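Uncharacterized protein (Bacillus thuringiensis serovar kurstaki, PDB 4XE8) is a ParM-type bacterial actin-like protein that binds ADP and probably polymerises into cytoskeletal filaments that segregate plasmid DNA. Local coordinates at residues A[23-28]-A[399-404]; A[202-207]-A[408-413]; A[76-81]-A[176-181]. The protein carries 2 engineered substitutions. All coordinates share one frame; numbering follows the deposited sequence.

How the interactions relate
From the N terminus, the chain forms strand 13-17 and then strand 21-27, whose partner in interaction 1, residues 399-404, arrives only some 370 residues later at the start of helix 402-414. Interaction 3 falls wholly within that long loop: residues 76-81 and 176-181 pair as sheet neighbours, and their loop is closed before residue 202 is reached. Interaction 2 then joins 202-207 to 408-413, so its segments alternate with those of interaction 1. These two contacts share helix 402-414 and touch, Phe402 packing on Ser205 and Val206. Interactions 1 and 3 reach the same mixed sheet, but their nearest atoms remain about 11 Å apart.

Interaction 1 (A[23-28]-A[399-404]); sequences KISFLN and SAYFTS. With ADP (adenosine-5'-diphosphate), chain C.
Lys23 carries its ammonium group to the backbone carbonyl of Ala400, and NZ donates to Ala400 O over 2.8 Å. The C=O...N angle is 152°, and the nitrogen is tilted 27° from the carbonyl plane. The same NZ donates to both phosphates of ADP, at 2.8 Å to O1A of the alpha phosphate and 2.7 Å to O3B of the beta phosphate. Three acceptors therefore grip one buried ammonium, which ties the turn at 399-402 to the nucleotide. A bend at the third torsion of the lysine chain (chi3 -86°) directs this end to the phosphates, and a magnesium ion lies about 4 Å from the side chain. Asp16 adds a long, weak ion pair, and Lys21 NZ is also hydrogen-bonded to ADP.

The setting is the nucleotide cleft of the actin fold. Strand 21-27 belongs to the sheet of one domain and follows strand 13-17 in a beta hairpin, as in the phosphate-binding hairpin of actin relatives. Residues 399-404 lead into helix 402-414, and a type I turn from Ser399 to Phe402 contains Tyr401, also the N-cap of the helix.

A second polar link lies two residues along the strand, where the hydroxyls of Ser25 and Ser404 are hydrogen-bonded, OG to OG, at 2.7 Å. Ser25 OG also bonds Ser35 of the adjoining strand 33-45, so one hydroxyl couples the helix start to two strands.

Van der Waals contacts accompany these links. The Lys23 methylenes pass obliquely by the CD1-CE1 side of Tyr401, with CD 3.6 Å from CE1 and CB and CG also near it. Ala400 CB touches the ADP adenine, 4.1 Å from both N7 and C8. Separately, Lys23 NZ stands 5.5 Å from the Tyr401 ring centroid, at most a weak cation-pi attraction.

Interaction 2 (A[202-207]-A[408-413]); sequences GVSSVL and LIANLL
The C-terminal helix 402-414 of this actin-like chain is flanked by the loop that follows strand 188-197, and the two meet where Leu207 lies against Ile409, Ala410 and Leu413. A single methyl group does most of the work. Leu207 CD1 rests on the helix backbone, 3.6 Å from Ala410 N, and lies 3.7 Å from Ala410 CB. It also reaches the branch methyl CG2 of Ile409 at 3.9 Å and, one turn further on, Leu413 CD1 at 4.0 Å. In Leu207, CG lies anti to the carbonyl carbon (chi1 -77°) and CD1 continues the chain in extended form (chi2 177°), which sends this methyl outward to the helix. Ile409 answers with both ends of its side chain: its CG2 lies beside Leu207 CB, while Ile409 CD1 lies 4.0 Å from Leu207 O.

Ser204 borders the patch, its OG 4.0 Å from Ala410 CB in a plain van der Waals contact; that hydroxyl also makes a weak hydrogen bond to Asn199. Ala410 CB thus meets both the serine hydroxyl and the leucine methyl. Leu207 and Ile409 are buried, whereas Leu413 at the border of the patch is exposed. Beyond the apolar contact, Ser205 O bonds Ser406 OG, and Val206 packs on Tyr232 and Ile234 of strand 231-237. What results is apolar helix-to-loop packing, probably where the chain connections run between the two domains, as in actin relatives.

Interaction 3 (A[76-81]-A[176-181]); sequences RIISNS and TVEFLD
Arg76 and Glu178 face each other as a hydrogen-bonded pair of an antiparallel ladder, in which strand 74-78 runs beside strand 173-179 in the mixed sheet of this actin-like fold. Their backbones exchange two bonds, N to O, each of 2.7 Å. Ile78 and Thr176 form the next hydrogen-bonded pair, with Ile78 N to Thr176 O at 2.8 Å. Between them Ile77 and Val177 are the non-hydrogen-bonded pair, where Val177 CA approaches Arg76 O at 3.3 Å in a CA-H...O contact. The short strand segments are 167° apart, close to exactly antiparallel.

The side chains divide by sheet face. Ile77 and Val177 share one, with Ile77 CG1 and Val177 CG2 in van der Waals contact at 4.3 Å. Arg76, Glu178, Ile78 and Thr176 share the other, where a salt bridge spans the two strands, the side chains crossing obliquely. Glu178, extended beyond CG, brings its carboxylate to the arginine, while the Arg76 chain bends at chi3 (-43°) to meet it. At the guanidinium edge, Arg76 NE donates to Glu178 OE2 over 3.1 Å, reaching that oxygen from above the carboxylate plane. Leu180 CD1 covers one face of the guanidinium toward its rim.

Further out, helix 124-140 covers Ile77 and Val177 through Ile128 and Ala135. Glu178 also packs on Lys188 of strand 188-197, and Arg76 NH2, which makes a weak hydrogen bond to Pro47 O, lies 3.8 Å from Leu180 CD2.

Interaction 1 (A[23-28]-A[399-404])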
# COMPACT_ATOMS: atom_id res chain seq x y z
N LYS A 23 3.87 1.02 2.08
CA LYS A 23 4.00 0.10 0.95
C LYS A 23 5.26 0.36 0.13
O LYS A 23 5.65 1.51 -0.07
CB LYS A 23 2.76 0.18 0.06
CG LYS A 23 1.49 -0.29 0.75
CD LYS A 23 0.36 -0.55 -0.24
CE LYS A 23 -0.41 0.72 -0.54
NZ LYS A 23 -1.65 0.44 -1.33
N ILE A 24 5.88 -0.72 -0.33
CA ILE A 24 7.09 -0.62 -1.14
C ILE A 24 7.04 -1.58 -2.33
O ILE A 24 6.61 -2.72 -2.21
CB ILE A 24 8.35 -0.92 -0.29
CG1 ILE A 24 9.62 -0.87 -1.16
CG2 ILE A 24 8.23 -2.27 0.40
CD1 ILE A 24 10.87 -1.33 -0.44
N SER A 25 7.45 -1.08 -3.49
CA SER A 25 7.66 -1.91 -4.66
C SER A 25 9.10 -1.77 -5.10
O SER A 25 9.55 -0.66 -5.39
CB SER A 25 6.70 -1.53 -5.80
OG SER A 25 5.36 -1.82 -5.46
N PHE A 26 9.84 -2.87 -5.15
CA PHE A 26 11.26 -2.81 -5.46
C PHE A 26 11.68 -3.87 -6.48
O PHE A 26 10.96 -4.84 -6.72
CB PHE A 26 12.09 -2.97 -4.18
CG PHE A 26 12.05 -4.35 -3.59
CD1 PHE A 26 11.00 -4.73 -2.76
CD2 PHE A 26 13.04 -5.28 -3.87
CE1 PHE A 26 10.96 -6.00 -2.21
CE2 PHE A 26 13.00 -6.55 -3.33
CZ PHE A 26 11.95 -6.91 -2.50
N LEU A 27 12.85 -3.66 -7.08
CA LEU A 27 13.43 -4.64 -7.99
C LEU A 27 14.18 -5.71 -7.22
O LEU A 27 15.13 -5.42 -6.50
CB LEU A 27 14.38 -3.95 -8.98
CG LEU A 27 13.76 -3.30 -10.21
CD1 LEU A 27 14.85 -2.88 -11.19
CD2 LEU A 27 12.78 -4.26 -10.87
N ASN A 28 13.76 -6.97 -7.37
CA ASN A 28 14.48 -8.07 -6.75
C ASN A 28 15.69 -8.47 -7.60
O ASN A 28 16.00 -7.81 -8.59
CB ASN A 28 13.56 -9.27 -6.52
CG ASN A 28 12.88 -9.75 -7.78
OD1 ASN A 28 13.28 -9.42 -8.90
ND2 ASN A 28 11.83 -10.55 -7.62
N SER A 399 -3.42 -4.00 -8.67
CA SER A 399 -4.05 -2.69 -8.51
C SER A 399 -3.77 -2.05 -7.15
O SER A 399 -3.75 -0.83 -7.02
CB SER A 399 -5.56 -2.80 -8.73
OG SER A 399 -6.19 -1.55 -8.53
N ALA A 400 -3.56 -2.89 -6.13
CA ALA A 400 -3.34 -2.40 -4.78
C ALA A 400 -2.01 -1.66 -4.66
O ALA A 400 -1.89 -0.69 -3.90
CB ALA A 400 -3.39 -3.54 -3.78
N TYR A 401 -1.01 -2.11 -5.41
CA TYR A 401 0.31 -1.50 -5.36
C TYR A 401 0.58 -0.61 -6.56
O TYR A 401 1.74 -0.38 -6.91
CB TYR A 401 1.38 -2.58 -5.26
CG TYR A 401 1.44 -3.24 -3.90
CD1 TYR A 401 2.17 -2.67 -2.87
CD2 TYR A 401 0.74 -4.41 -3.65
CE1 TYR A 401 2.21 -3.26 -1.62
CE2 TYR A 401 0.78 -5.01 -2.40
CZ TYR A 401 1.52 -4.43 -1.39
OH TYR A 401 1.57 -5.01 -0.15
N PHE A 402 -0.48 -0.10 -7.18
CA PHE A 402 -0.36 0.73 -8.38
C PHE A 402 0.57 1.92 -8.17
O PHE A 402 1.48 2.16 -8.96
CB PHE A 402 -1.74 1.22 -8.83
CG PHE A 402 -1.70 2.10 -10.04
CD1 PHE A 402 -1.76 1.55 -11.31
CD2 PHE A 402 -1.63 3.48 -9.92
CE1 PHE A 402 -1.74 2.36 -12.43
CE2 PHE A 402 -1.60 4.29 -11.04
CZ PHE A 402 -1.66 3.73 -12.29
N THR A 403 0.32 2.67 -7.10
CA THR A 403 1.05 3.90 -6.84
C THR A 403 2.53 3.65 -6.55
O THR A 403 3.40 4.33 -7.11
CB THR A 403 0.42 4.67 -5.66
OG1 THR A 403 -0.89 5.11 -6.04
CG2 THR A 403 1.27 5.88 -5.30
N SER A 404 2.82 2.68 -5.69
CA SER A 404 4.20 2.36 -5.37
C SER A 404 4.92 1.78 -6.59
O SER A 404 6.11 2.01 -6.78
CB SER A 404 4.28 1.38 -4.19
OG SER A 404 3.73 0.12 -4.54
PB ADP C . -3.92 1.75 1.45
O1B ADP C . -3.00 1.11 2.46
O2B ADP C . -4.76 2.89 2.00
O3B ADP C . -3.29 2.05 0.12
PA ADP C . -4.93 -0.35 -0.16
O1A ADP C . -3.64 -1.13 -0.21
O2A ADP C . -5.32 0.49 -1.36
O3A ADP C . -5.00 0.59 1.15
O5' ADP C . -6.12 -1.39 0.14
C5' ADP C . -7.48 -1.01 -0.02
C4' ADP C . -8.36 -2.17 0.44
O4' ADP C . -8.39 -3.18 -0.57
C3' ADP C . -7.81 -2.82 1.70
O3' ADP C . -8.87 -2.95 2.64
C2' ADP C . -7.35 -4.20 1.28
O2' ADP C . -7.62 -5.17 2.29
C1' ADP C . -8.16 -4.46 0.02
N9 ADP C . -7.47 -5.37 -0.93
C8 ADP C . -6.19 -5.29 -1.34
N7 ADP C . -5.91 -6.30 -2.21
C5 ADP C . -7.03 -7.04 -2.36
C6 ADP C . -7.43 -8.24 -3.12
N6 ADP C . -6.56 -8.89 -3.94
N1 ADP C . -8.70 -8.68 -2.98
C2 ADP C . -9.58 -8.05 -2.18
N3 ADP C . -9.29 -6.96 -1.46
C4 ADP C . -8.05 -6.42 -1.50

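Interaction 2 (A[202-207]-A[408-413])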
# COMPACT_ATOMS: atom_id res chain seq x y z
N GLY A 202 3.72 15.57 -13.65
CA GLY A 202 3.91 14.65 -14.75
C GLY A 202 3.19 13.32 -14.59
O GLY A 202 2.36 13.15 -13.70
N VAL A 203 3.53 12.37 -15.46
CA VAL A 203 2.88 11.07 -15.49
C VAL A 203 3.48 10.08 -14.50
O VAL A 203 3.16 8.89 -14.54
CB VAL A 203 2.95 10.45 -16.90
CG1 VAL A 203 2.18 11.31 -17.90
CG2 VAL A 203 4.40 10.29 -17.34
N SER A 204 4.34 10.56 -13.61
CA SER A 204 5.03 9.69 -12.65
C SER A 204 4.06 8.88 -11.80
O SER A 204 4.28 7.69 -11.57
CB SER A 204 5.95 10.51 -11.75
OG SER A 204 7.12 10.92 -12.43
N SER A 205 2.99 9.52 -11.34
CA SER A 205 2.01 8.86 -10.48
C SER A 205 1.23 7.78 -11.21
O SER A 205 0.68 6.88 -10.59
CB SER A 205 1.04 9.89 -9.90
OG SER A 205 1.73 10.92 -9.21
N VAL A 206 1.19 7.88 -12.54
CA VAL A 206 0.31 7.03 -13.34
C VAL A 206 1.07 5.98 -14.17
O VAL A 206 0.45 5.17 -14.87
CB VAL A 206 -0.56 7.89 -14.29
CG1 VAL A 206 0.21 8.25 -15.56
CG2 VAL A 206 -1.86 7.19 -14.62
N LEU A 207 2.39 5.98 -14.06
CA LEU A 207 3.24 5.13 -14.90
C LEU A 207 2.88 3.64 -14.89
O LEU A 207 3.13 2.93 -15.87
CB LEU A 207 4.71 5.29 -14.50
CG LEU A 207 5.41 6.55 -14.99
CD1 LEU A 207 6.82 6.61 -14.45
CD2 LEU A 207 5.40 6.63 -16.51
N LEU A 408 8.19 3.27 -8.44
CA LEU A 408 9.32 2.41 -8.76
C LEU A 408 9.76 2.60 -10.20
O LEU A 408 10.95 2.77 -10.49
CB LEU A 408 8.98 0.94 -8.51
CG LEU A 408 10.00 -0.06 -9.04
CD1 LEU A 408 11.34 0.11 -8.33
CD2 LEU A 408 9.49 -1.49 -8.88
N ILE A 409 8.80 2.55 -11.11
CA ILE A 409 9.06 2.73 -12.53
C ILE A 409 9.68 4.10 -12.78
O ILE A 409 10.64 4.23 -13.54
CB ILE A 409 7.77 2.56 -13.36
CG1 ILE A 409 7.23 1.14 -13.21
CG2 ILE A 409 8.03 2.88 -14.82
CD1 ILE A 409 5.82 0.96 -13.71
N ALA A 410 9.13 5.12 -12.13
CA ALA A 410 9.67 6.47 -12.22
C ALA A 410 11.11 6.51 -11.72
O ALA A 410 11.94 7.25 -12.26
CB ALA A 410 8.81 7.45 -11.43
N ASN A 411 11.40 5.71 -10.70
CA ASN A 411 12.73 5.66 -10.13
C ASN A 411 13.74 5.02 -11.08
O ASN A 411 14.86 5.50 -11.23
CB ASN A 411 12.72 4.91 -8.80
CG ASN A 411 13.91 5.25 -7.92
OD1 ASN A 411 14.74 6.09 -8.28
ND2 ASN A 411 13.98 4.62 -6.76
N LEU A 412 13.33 3.93 -11.72
CA LEU A 412 14.19 3.24 -12.68
C LEU A 412 14.50 4.14 -13.87
O LEU A 412 15.63 4.17 -14.36
CB LEU A 412 13.55 1.94 -13.16
CG LEU A 412 14.34 1.18 -14.23
CD1 LEU A 412 15.76 0.88 -13.76
CD2 LEU A 412 13.62 -0.10 -14.64
N LEU A 413 13.50 4.89 -14.32
CA LEU A 413 13.68 5.82 -15.42
C LEU A 413 14.64 6.94 -15.03
O LEU A 413 15.39 7.44 -15.87
CB LEU A 413 12.33 6.41 -15.85
CG LEU A 413 11.32 5.41 -16.41
CD1 LEU A 413 10.04 6.12 -16.84
CD2 LEU A 413 11.92 4.62 -17.57

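Interaction 3 (A[76-81]-A[176-181])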
# COMPACT_ATOMS: atom_id res chain seq x y z
N ARG A 76 16.58 -2.90 15.66
CA ARG A 76 17.27 -1.75 16.22
C ARG A 76 17.56 -0.77 15.09
O ARG A 76 18.08 -1.16 14.04
CB ARG A 76 18.57 -2.15 16.92
CG ARG A 76 19.25 -1.00 17.64
CD ARG A 76 20.68 -1.34 18.03
NE ARG A 76 20.79 -2.69 18.57
CZ ARG A 76 20.42 -3.04 19.80
NH1 ARG A 76 19.91 -2.13 20.63
NH2 ARG A 76 20.56 -4.29 20.21
N ILE A 77 17.23 0.50 15.30
CA ILE A 77 17.41 1.50 14.25
C ILE A 77 18.29 2.66 14.69
O ILE A 77 17.98 3.34 15.67
CB ILE A 77 16.05 2.04 13.76
CG1 ILE A 77 15.17 0.90 13.26
CG2 ILE A 77 16.26 3.08 12.67
CD1 ILE A 77 13.84 1.35 12.70
N ILE A 78 19.38 2.88 13.97
CA ILE A 78 20.28 3.99 14.25
C ILE A 78 20.22 5.01 13.13
O ILE A 78 20.72 4.77 12.03
CB ILE A 78 21.72 3.50 14.45
CG1 ILE A 78 21.80 2.54 15.64
CG2 ILE A 78 22.67 4.68 14.63
CD1 ILE A 78 23.08 1.74 15.71
N SER A 79 19.61 6.16 13.41
CA SER A 79 19.39 7.18 12.39
C SER A 79 19.30 8.57 13.02
O SER A 79 18.73 8.74 14.09
CB SER A 79 18.11 6.87 11.61
OG SER A 79 17.73 7.97 10.79
N ASN A 80 19.87 9.55 12.33
CA ASN A 80 19.80 10.94 12.79
C ASN A 80 18.47 11.58 12.42
O ASN A 80 18.18 12.71 12.81
CB ASN A 80 20.96 11.75 12.23
CG ASN A 80 22.28 11.42 12.88
OD1 ASN A 80 22.36 11.26 14.10
ND2 ASN A 80 23.33 11.30 12.07
N SER A 81 17.65 10.85 11.66
CA SER A 81 16.31 11.30 11.33
C SER A 81 15.37 11.07 12.52
O SER A 81 14.24 11.54 12.53
CB SER A 81 15.78 10.58 10.09
OG SER A 81 16.58 10.88 8.96
N THR A 176 20.93 2.70 9.94
CA THR A 176 21.26 1.30 10.15
C THR A 176 20.10 0.57 10.82
O THR A 176 19.58 1.02 11.84
CB THR A 176 22.53 1.15 11.02
OG1 THR A 176 23.64 1.75 10.35
CG2 THR A 176 22.82 -0.31 11.29
N VAL A 177 19.70 -0.55 10.23
CA VAL A 177 18.63 -1.37 10.78
C VAL A 177 19.16 -2.75 11.12
O VAL A 177 19.64 -3.47 10.24
CB VAL A 177 17.45 -1.50 9.81
CG1 VAL A 177 16.37 -2.39 10.42
CG2 VAL A 177 16.88 -0.13 9.48
N GLU A 178 19.07 -3.12 12.39
CA GLU A 178 19.54 -4.42 12.85
C GLU A 178 18.37 -5.30 13.28
O GLU A 178 17.58 -4.91 14.14
CB GLU A 178 20.52 -4.26 14.01
CG GLU A 178 21.72 -3.38 13.70
CD GLU A 178 22.55 -3.06 14.94
OE1 GLU A 178 23.46 -2.21 14.84
OE2 GLU A 178 22.29 -3.66 16.00
N PHE A 179 18.26 -6.48 12.68
CA PHE A 179 17.21 -7.42 13.05
C PHE A 179 17.61 -8.22 14.29
O PHE A 179 18.65 -8.88 14.31
CB PHE A 179 16.90 -8.36 11.89
CG PHE A 179 16.31 -7.68 10.70
CD1 PHE A 179 17.12 -7.18 9.69
CD2 PHE A 179 14.94 -7.53 10.57
CE1 PHE A 179 16.58 -6.54 8.59
CE2 PHE A 179 14.39 -6.90 9.48
CZ PHE A 179 15.21 -6.40 8.48
N LEU A 180 16.78 -8.15 15.32
CA LEU A 180 17.06 -8.82 16.58
C LEU A 180 16.26 -10.12 16.70
O LEU A 180 16.41 -10.87 17.66
CB LEU A 180 16.75 -7.89 17.76
CG LEU A 180 17.44 -6.53 17.67
CD1 LEU A 180 16.98 -5.61 18.79
CD2 LEU A 180 18.95 -6.70 17.69
N ASP A 181 15.42 -10.37 15.70
CA ASP A 181 14.58 -11.55 15.67
C ASP A 181 14.10 -11.80 14.25
O ASP A 181 14.38 -11.01 13.35
CB ASP A 181 13.39 -11.39 16.62
CG ASP A 181 12.85 -12.72 17.12
OD1 ASP A 181 12.85 -13.70 16.35
OD2 ASP A 181 12.42 -12.79 18.30